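Side-chain contacts in DUF1896 domain-containing protein (Porphyromonas gingivalis, PDB 2APL), which is of unknown function but folds as a single, wholly alpha-helical chain belonging to the DUF1896 family: residues A[9-14]-A[57-62]; A[81-86]-A[93-98]. All blocks are in the same frame, centred on the assembly; numbering follows the deposited sequence.

Interaction 1 of 2, residues A[9-14]-A[57-62]; sequences LSHFRL and EAESMA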
ATOM      1  N   LEU A   9     -15.147  15.103   5.362  1.00 34.46           N
ATOM      2  CA  LEU A   9     -15.292  13.706   4.966  1.00 35.62           C
ATOM      3  C   LEU A   9     -14.813  13.513   3.499  1.00 34.72           C
ATOM      4  O   LEU A   9     -14.088  12.561   3.167  1.00 32.73           O
ATOM      5  CB  LEU A   9     -16.742  13.217   5.159  1.00 35.02           C
ATOM      6  CG  LEU A   9     -17.015  11.798   4.627  1.00 37.37           C
ATOM      7  CD1 LEU A   9     -16.225  10.746   5.454  1.00 39.18           C
ATOM      8  CD2 LEU A   9     -18.542  11.498   4.720  1.00 38.11           C
ATOM      9  N   SER A  10     -15.241  14.419   2.621  1.00 33.60           N
ATOM     10  CA  SER A  10     -14.833  14.359   1.225  1.00 34.19           C
ATOM     11  C   SER A  10     -13.310  14.491   1.081  1.00 34.85           C
ATOM     12  O   SER A  10     -12.718  13.880   0.221  1.00 34.20           O
ATOM     13  CB  SER A  10     -15.561  15.435   0.387  1.00 34.70           C
ATOM     14  OG  SER A  10     -16.955  15.119   0.330  1.00 37.75           O
ATOM     15  N   HIS A  11     -12.689  15.297   1.938  1.00 34.98           N
ATOM     16  CA  HIS A  11     -11.245  15.497   1.915  1.00 35.94           C
ATOM     17  C   HIS A  11     -10.545  14.164   2.289  1.00 35.11           C
ATOM     18  O   HIS A  11      -9.644  13.709   1.587  1.00 34.98           O
ATOM     19  CB  HIS A  11     -10.893  16.636   2.907  1.00 36.05           C
ATOM     20  CG  HIS A  11      -9.420  16.784   3.142  1.00 39.89           C
ATOM     21  ND1 HIS A  11      -8.536  17.112   2.136  1.00 40.56           N
ATOM     22  CD2 HIS A  11      -8.675  16.613   4.261  1.00 40.42           C
ATOM     23  CE1 HIS A  11      -7.316  17.190   2.637  1.00 41.92           C
ATOM     24  NE2 HIS A  11      -7.369  16.873   3.919  1.00 41.51           N
ATOM     25  N   PHE A  12     -10.995  13.521   3.369  1.00 35.39           N
ATOM     26  CA  PHE A  12     -10.367  12.271   3.803  1.00 34.69           C
ATOM     27  C   PHE A  12     -10.624  11.179   2.762  1.00 34.63           C
ATOM     28  O   PHE A  12      -9.722  10.412   2.467  1.00 32.90           O
ATOM     29  CB  PHE A  12     -10.884  11.815   5.182  1.00 35.54           C
ATOM     30  CG  PHE A  12     -10.519  12.769   6.292  1.00 37.69           C
ATOM     31  CD1 PHE A  12      -9.179  13.186   6.457  1.00 37.89           C
ATOM     32  CD2 PHE A  12     -11.509  13.258   7.178  1.00 38.30           C
ATOM     33  CE1 PHE A  12      -8.837  14.083   7.492  1.00 41.73           C
ATOM     34  CE2 PHE A  12     -11.186  14.183   8.196  1.00 34.65           C
ATOM     35  CZ  PHE A  12      -9.861  14.594   8.353  1.00 38.79           C
ATOM     36  N   ARG A  13     -11.851  11.080   2.258  1.00 33.89           N
ATOM     37  CA  ARG A  13     -12.132  10.123   1.178  1.00 36.03           C
ATOM     38  C   ARG A  13     -11.229  10.281  -0.064  1.00 34.89           C
ATOM     39  O   ARG A  13     -10.656   9.304  -0.519  1.00 36.10           O
ATOM     40  CB  ARG A  13     -13.611  10.111   0.762  1.00 36.87           C
ATOM     41  CG  ARG A  13     -13.875   9.005  -0.309  1.00 37.97           C
ATOM     42  CD  ARG A  13     -15.383   8.785  -0.600  1.00 38.35           C
ATOM     43  NE  ARG A  13     -15.483   7.594  -1.436  1.00 42.69           N
ATOM     44  CZ  ARG A  13     -16.128   6.490  -1.078  1.00 43.60           C
ATOM     45  NH1 ARG A  13     -16.797   6.465   0.067  1.00 42.93           N
ATOM     46  NH2 ARG A  13     -16.137   5.433  -1.893  1.00 44.91           N
ATOM     47  N   LEU A  14     -11.083  11.501  -0.575  1.00 34.10           N
ATOM     48  CA  LEU A  14     -10.208  11.766  -1.694  1.00 34.73           C
ATOM     49  C   LEU A  14      -8.740  11.362  -1.398  1.00 33.98           C
ATOM     50  O   LEU A  14      -8.114  10.715  -2.220  1.00 33.03           O
ATOM     51  CB  LEU A  14     -10.293  13.230  -2.161  1.00 33.44           C
ATOM     52  CG  LEU A  14      -9.574  13.487  -3.489  1.00 35.48           C
ATOM     53  CD1 LEU A  14     -10.044  12.541  -4.602  1.00 36.65           C
ATOM     54  CD2 LEU A  14      -9.687  14.955  -3.903  1.00 37.32           C
ATOM     55  N   GLU A  57      -4.129  20.120  13.735  1.00 32.35           N
ATOM     56  CA  GLU A  57      -3.821  18.983  14.594  1.00 32.03           C
ATOM     57  C   GLU A  57      -4.822  17.879  14.347  1.00 31.70           C
ATOM     58  O   GLU A  57      -4.420  16.728  14.228  1.00 30.87           O
ATOM     59  CB  GLU A  57      -3.824  19.370  16.075  1.00 32.39           C
ATOM     60  CG  GLU A  57      -2.746  20.371  16.392  1.00 35.29           C
ATOM     61  CD  GLU A  57      -2.816  20.880  17.831  1.00 38.81           C
ATOM     62  OE1 GLU A  57      -3.903  21.206  18.366  1.00 38.92           O
ATOM     63  OE2 GLU A  57      -1.745  20.932  18.440  1.00 41.52           O
ATOM     64  N   ALA A  58      -6.111  18.228  14.265  1.00 30.67           N
ATOM     65  CA  ALA A  58      -7.180  17.244  14.114  1.00 32.16           C
ATOM     66  C   ALA A  58      -7.029  16.503  12.751  1.00 33.27           C
ATOM     67  O   ALA A  58      -7.156  15.261  12.667  1.00 33.28           O
ATOM     68  CB  ALA A  58      -8.609  17.931  14.255  1.00 30.38           C
ATOM     69  N   GLU A  59      -6.725  17.272  11.698  1.00 32.41           N
ATOM     70  CA  GLU A  59      -6.538  16.711  10.378  1.00 33.85           C
ATOM     71  C   GLU A  59      -5.336  15.764  10.299  1.00 33.67           C
ATOM     72  O   GLU A  59      -5.381  14.741   9.596  1.00 32.85           O
ATOM     73  CB  GLU A  59      -6.389  17.829   9.349  1.00 34.58           C
ATOM     74  CG  GLU A  59      -7.256  17.555   8.146  1.00 41.33           C
ATOM     75  CD  GLU A  59      -7.496  18.764   7.230  1.00 45.25           C
ATOM     76  OE1 GLU A  59      -6.493  19.426   6.836  1.00 44.09           O
ATOM     77  OE2 GLU A  59      -8.689  19.002   6.883  1.00 44.18           O
ATOM     78  N   SER A  60      -4.272  16.146  10.988  1.00 33.11           N
ATOM     79  CA  SER A  60      -3.037  15.370  11.052  1.00 35.23           C
ATOM     80  C   SER A  60      -3.298  14.025  11.727  1.00 35.08           C
ATOM     81  O   SER A  60      -2.972  12.973  11.191  1.00 34.01           O
ATOM     82  CB  SER A  60      -1.993  16.158  11.838  1.00 34.09           C
ATOM     83  OG  SER A  60      -0.763  15.454  11.918  1.00 39.89           O
HETATM   84  N   MSE A  61      -3.912  14.053  12.899  1.00 35.52           N
HETATM   85  CA  MSE A  61      -4.176  12.789  13.556  1.00 37.93           C
HETATM   86  C   MSE A  61      -5.264  11.941  12.842  1.00 36.08           C
HETATM   87  O   MSE A  61      -5.177  10.734  12.853  1.00 35.59           O
HETATM   88  CB  MSE A  61      -4.418  12.981  15.065  1.00 36.96           C
HETATM   89  CG  MSE A  61      -5.802  13.434  15.422  1.00 36.71           C
HETATM   90 SE   MSE A  61      -5.852  13.831  17.404  1.00 45.77          SE
HETATM   91  CE  MSE A  61      -4.908  15.642  17.374  1.00 30.43           C
ATOM     92  N   ALA A  62      -6.272  12.571  12.245  1.00 35.71           N
ATOM     93  CA  ALA A  62      -7.229  11.873  11.362  1.00 35.51           C
ATOM     94  C   ALA A  62      -6.565  11.191  10.131  1.00 35.39           C
ATOM     95  O   ALA A  62      -6.983  10.103   9.710  1.00 34.33           O
ATOM     96  CB  ALA A  62      -8.303  12.810  10.895  1.00 34.76           C
TER
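The far end of the Phe12 ring sets the tight part of this helix-helix contact: its CZ comes within 3.5 Å of CB of Ala62, with CE1 nearly as near to the same methyl. Phe12 CG stands beside its own backbone N and anti to the carbonyl carbon (chi1 -65°), which carries the ring across a gap that the backbones leave wide. The short axes of 9-14 and 57-62 approach no closer than 11.8 Å and diverge by 37°, so side chains, Phe12 and Glu59 above all, have to bridge the gap. Glu59 joins from the next turn back, laying its CG 3.9 Å from Phe12 CE1; the aliphatic part of the glutamate thus meets the CE1/CZ end of the ring obliquely, while its carboxylate stands almost perpendicular to the ring plane.

Beyond that methylene the contact loosens toward its partly exposed margin. The Glu59 chain runs on extended past CG to His11, which it meets at about a right angle. OE2 lies 3.5 Å from His11 CD2, and the imidazole and carboxylate planes are 40° apart; the carboxylate comes obliquely against the CD2 side of the imidazole, a loose contact without a hydrogen bond. Glu8 brings a second carboxylate near Glu59 OE2, a like-charge proximity that could raise the proton affinity of the pair.

This is helix-to-helix packing in an all-helical domain, with a buried Phe-Ala contact on one side and a His-Glu approach at the partly exposed side. Phe12 also touches Ser63 and Leu66, farther along helix 55-67, while helix 31-51 takes Arg13 of the one segment and Ala58 of the other, completing a three-helix cluster.

Interaction 2 of 2, residues A[81-86]-A[93-98]; sequences VLEREF and PLPERL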
ATOM      1  N   VAL A  81      11.618  -3.865  -6.347  1.00 37.30           N
ATOM      2  CA  VAL A  81      12.458  -5.011  -6.671  1.00 37.33           C
ATOM      3  C   VAL A  81      12.683  -5.074  -8.166  1.00 37.75           C
ATOM      4  O   VAL A  81      13.833  -5.208  -8.613  1.00 38.11           O
ATOM      5  CB  VAL A  81      11.929  -6.352  -6.136  1.00 36.62           C
ATOM      6  CG1 VAL A  81      12.688  -7.563  -6.801  1.00 36.17           C
ATOM      7  CG2 VAL A  81      12.110  -6.409  -4.675  1.00 39.04           C
ATOM      8  N   LEU A  82      11.600  -4.995  -8.931  1.00 37.90           N
ATOM      9  CA  LEU A  82      11.669  -5.037 -10.423  1.00 37.70           C
ATOM     10  C   LEU A  82      12.452  -3.898 -11.055  1.00 38.29           C
ATOM     11  O   LEU A  82      13.225  -4.139 -12.017  1.00 38.49           O
ATOM     12  CB  LEU A  82      10.264  -5.172 -11.068  1.00 37.53           C
ATOM     13  CG  LEU A  82       9.438  -6.466 -10.768  1.00 37.56           C
ATOM     14  CD1 LEU A  82       7.971  -6.179 -11.091  1.00 39.18           C
ATOM     15  CD2 LEU A  82       9.963  -7.689 -11.536  1.00 39.99           C
ATOM     16  N   GLU A  83      12.302  -2.679 -10.513  1.00 38.19           N
ATOM     17  CA  GLU A  83      13.073  -1.526 -10.976  1.00 38.65           C
ATOM     18  C   GLU A  83      14.537  -1.581 -10.563  1.00 39.38           C
ATOM     19  O   GLU A  83      15.418  -1.208 -11.347  1.00 39.34           O
ATOM     20  CB  GLU A  83      12.459  -0.217 -10.472  1.00 39.14           C
ATOM     21  CG  GLU A  83      11.004  -0.015 -10.874  1.00 39.31           C
ATOM     22  CD  GLU A  83      10.454   1.329 -10.496  1.00 39.94           C
ATOM     23  OE1 GLU A  83       9.654   1.847 -11.302  1.00 44.27           O
ATOM     24  OE2 GLU A  83      10.825   1.872  -9.427  1.00 41.67           O
ATOM     25  N   ARG A  84      14.825  -2.033  -9.343  1.00 40.05           N
ATOM     26  CA  ARG A  84      16.209  -1.999  -8.846  1.00 41.00           C
ATOM     27  C   ARG A  84      17.055  -3.161  -9.330  1.00 40.18           C
ATOM     28  O   ARG A  84      18.261  -3.012  -9.554  1.00 39.50           O
ATOM     29  CB  ARG A  84      16.245  -1.955  -7.320  1.00 42.08           C
ATOM     30  CG  ARG A  84      15.932  -0.588  -6.682  1.00 45.95           C
ATOM     31  CD  ARG A  84      15.852  -0.794  -5.181  1.00 53.54           C
ATOM     32  NE  ARG A  84      15.979   0.435  -4.405  1.00 61.83           N
ATOM     33  CZ  ARG A  84      15.734   0.528  -3.096  1.00 64.42           C
ATOM     34  NH1 ARG A  84      15.344  -0.552  -2.404  1.00 64.95           N
ATOM     35  NH2 ARG A  84      15.875   1.704  -2.476  1.00 64.40           N
ATOM     36  N   GLU A  85      16.411  -4.311  -9.503  1.00 39.04           N
ATOM     37  CA  GLU A  85      17.120  -5.553  -9.701  1.00 39.44           C
ATOM     38  C   GLU A  85      16.941  -6.134 -11.103  1.00 38.97           C
ATOM     39  O   GLU A  85      17.725  -6.971 -11.524  1.00 38.99           O
ATOM     40  CB  GLU A  85      16.697  -6.589  -8.626  1.00 39.68           C
ATOM     41  CG  GLU A  85      16.719  -6.065  -7.168  1.00 40.61           C
ATOM     42  CD  GLU A  85      18.079  -5.529  -6.718  1.00 43.94           C
ATOM     43  OE1 GLU A  85      19.102  -6.093  -7.119  1.00 46.48           O
ATOM     44  OE2 GLU A  85      18.132  -4.531  -5.965  1.00 46.51           O
ATOM     45  N   PHE A  86      15.904  -5.727 -11.812  1.00 37.70           N
ATOM     46  CA  PHE A  86      15.592  -6.356 -13.104  1.00 38.83           C
ATOM     47  C   PHE A  86      15.441  -5.316 -14.229  1.00 40.48           C
ATOM     48  O   PHE A  86      14.772  -5.548 -15.237  1.00 40.94           O
ATOM     49  CB  PHE A  86      14.340  -7.238 -12.966  1.00 38.36           C
ATOM     50  CG  PHE A  86      14.529  -8.387 -12.002  1.00 38.98           C
ATOM     51  CD1 PHE A  86      15.180  -9.548 -12.416  1.00 37.54           C
ATOM     52  CD2 PHE A  86      14.090  -8.282 -10.670  1.00 37.26           C
ATOM     53  CE1 PHE A  86      15.410 -10.563 -11.553  1.00 37.62           C
ATOM     54  CE2 PHE A  86      14.329  -9.325  -9.776  1.00 34.35           C
ATOM     55  CZ  PHE A  86      14.959 -10.471 -10.227  1.00 33.89           C
ATOM     56  N   PRO A  93       7.713   0.127 -19.157  1.00 47.21           N
ATOM     57  CA  PRO A  93       6.740   0.104 -18.073  1.00 47.23           C
ATOM     58  C   PRO A  93       6.474  -1.264 -17.417  1.00 47.18           C
ATOM     59  O   PRO A  93       5.519  -1.350 -16.634  1.00 46.86           O
ATOM     60  CB  PRO A  93       5.449   0.620 -18.755  1.00 47.50           C
ATOM     61  CG  PRO A  93       5.805   0.826 -20.223  1.00 48.50           C
ATOM     62  CD  PRO A  93       7.022  -0.006 -20.446  1.00 47.87           C
ATOM     63  N   LEU A  94       7.285  -2.294 -17.703  1.00 46.68           N
ATOM     64  CA  LEU A  94       7.059  -3.638 -17.104  1.00 47.62           C
ATOM     65  C   LEU A  94       6.904  -3.750 -15.565  1.00 46.58           C
ATOM     66  O   LEU A  94       6.091  -4.537 -15.101  1.00 46.79           O
ATOM     67  CB  LEU A  94       8.060  -4.697 -17.599  1.00 47.80           C
ATOM     68  CG  LEU A  94       7.909  -5.147 -19.061  1.00 50.44           C
ATOM     69  CD1 LEU A  94       9.112  -5.948 -19.466  1.00 50.87           C
ATOM     70  CD2 LEU A  94       6.643  -5.947 -19.322  1.00 52.65           C
ATOM     71  N   PRO A  95       7.719  -3.037 -14.767  1.00 45.91           N
ATOM     72  CA  PRO A  95       7.443  -3.153 -13.320  1.00 44.69           C
ATOM     73  C   PRO A  95       5.981  -2.854 -12.902  1.00 44.87           C
ATOM     74  O   PRO A  95       5.379  -3.655 -12.149  1.00 43.17           O
ATOM     75  CB  PRO A  95       8.419  -2.158 -12.701  1.00 44.58           C
ATOM     76  CG  PRO A  95       9.604  -2.159 -13.696  1.00 45.65           C
ATOM     77  CD  PRO A  95       8.932  -2.240 -15.039  1.00 45.51           C
ATOM     78  N   GLU A  96       5.425  -1.730 -13.385  1.00 44.51           N
ATOM     79  CA  GLU A  96       4.045  -1.365 -13.103  1.00 46.03           C
ATOM     80  C   GLU A  96       3.024  -2.358 -13.695  1.00 44.80           C
ATOM     81  O   GLU A  96       1.978  -2.564 -13.107  1.00 45.05           O
ATOM     82  CB  GLU A  96       3.712   0.068 -13.536  1.00 45.73           C
ATOM     83  CG  GLU A  96       4.886   1.002 -13.763  1.00 49.26           C
ATOM     84  CD  GLU A  96       4.518   2.164 -14.697  1.00 49.88           C
ATOM     85  OE1 GLU A  96       5.110   2.307 -15.807  1.00 51.67           O
ATOM     86  OE2 GLU A  96       3.600   2.937 -14.327  1.00 55.66           O
ATOM     87  N   ARG A  97       3.317  -2.968 -14.844  1.00 44.20           N
ATOM     88  CA  ARG A  97       2.399  -3.961 -15.402  1.00 44.08           C
ATOM     89  C   ARG A  97       2.483  -5.368 -14.797  1.00 42.50           C
ATOM     90  O   ARG A  97       1.469  -6.053 -14.647  1.00 42.11           O
ATOM     91  CB  ARG A  97       2.444  -3.987 -16.931  1.00 44.62           C
ATOM     92  CG  ARG A  97       1.521  -2.900 -17.473  1.00 50.33           C
ATOM     93  CD  ARG A  97       1.219  -2.996 -18.971  1.00 58.49           C
ATOM     94  NE  ARG A  97       2.361  -2.601 -19.784  1.00 61.15           N
ATOM     95  CZ  ARG A  97       2.271  -2.068 -20.996  1.00 64.40           C
ATOM     96  NH1 ARG A  97       1.077  -1.833 -21.539  1.00 65.94           N
ATOM     97  NH2 ARG A  97       3.379  -1.757 -21.664  1.00 64.62           N
ATOM     98  N   LEU A  98       3.674  -5.787 -14.423  1.00 41.08           N
ATOM     99  CA  LEU A  98       3.842  -7.098 -13.836  1.00 41.27           C
ATOM    100  C   LEU A  98       3.542  -7.198 -12.349  1.00 40.06           C
ATOM    101  O   LEU A  98       3.186  -8.276 -11.883  1.00 39.44           O
ATOM    102  CB  LEU A  98       5.275  -7.605 -14.064  1.00 42.49           C
ATOM    103  CG  LEU A  98       5.496  -8.441 -15.329  1.00 46.66           C
ATOM    104  CD1 LEU A  98       6.985  -8.580 -15.543  1.00 46.80           C
ATOM    105  CD2 LEU A  98       4.838  -9.822 -15.121  1.00 49.79           C
TER
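Leu82 and Pro95 meet CB to CB, 3.9 Å apart, near the connecting end of a helical hairpin, the antiparallel pairing of helices 74-85 and 94-103 across a short non-helical connection. The short axes run at 150° to each other and come within 9.4 Å, and the CA atoms of these same two residues are only 5.5 Å apart. At this point the proline ring itself lies between the backbones, its CB and CG turned to the first helix.

Two residues of the first helix address that ring from different positions. Leu82 CB lies against CB and CG of Pro95, and its CD1 branch continues past the ring to the proline backbone, 3.8 Å from Pro95 O. Glu83, one residue on, crosses the ring at about a right angle and places its CG 3.8 Å from Pro95 CG. Its CG is anti to its own carbonyl carbon (chi1 -57°), and the chain stays extended beyond, so that a methylene makes the apolar contact while the carboxylate is carried onward to the exposed margin. There Glu96 is a like-charged neighbour, though the two carboxylates do not touch.

The buried side is thus supplied by Leu82, Pro95 and Leu98, the exposed side by the stem of Glu83. Helix 126-143 packs on other residues of the first segment, with Tyr131 against Val81 and Ile138 against Phe86, and Glu85 bonds to the Tyr131 hydroxyl. One turn beyond the proline, CB of Leu98 lies 4.3 Å from Leu82 CD1, longer than the Leu82 CB to Pro95 CB contact.

In the fold
Interactions 1 and 2 lie on opposite sides of the chain's centre, with their own centres 33 Å apart and their nearest atoms about 19 Å apart, so neither touches the other. They come in series: the segments of interaction 1, on helices 3-23 and 55-67, are separated by 42 residues, mostly helical, and that contact is complete before interaction 2 pairs helix 74-85 with helix 94-103 across the short non-helical connection 86-93. No helix is shared, but helices 55-67 and 74-85 are consecutive and carry the chain from one contact to the other. Both contacts belong to the DUF1896 domain. Together they set a distant helix pairing beside a local one in a single all-helical chain.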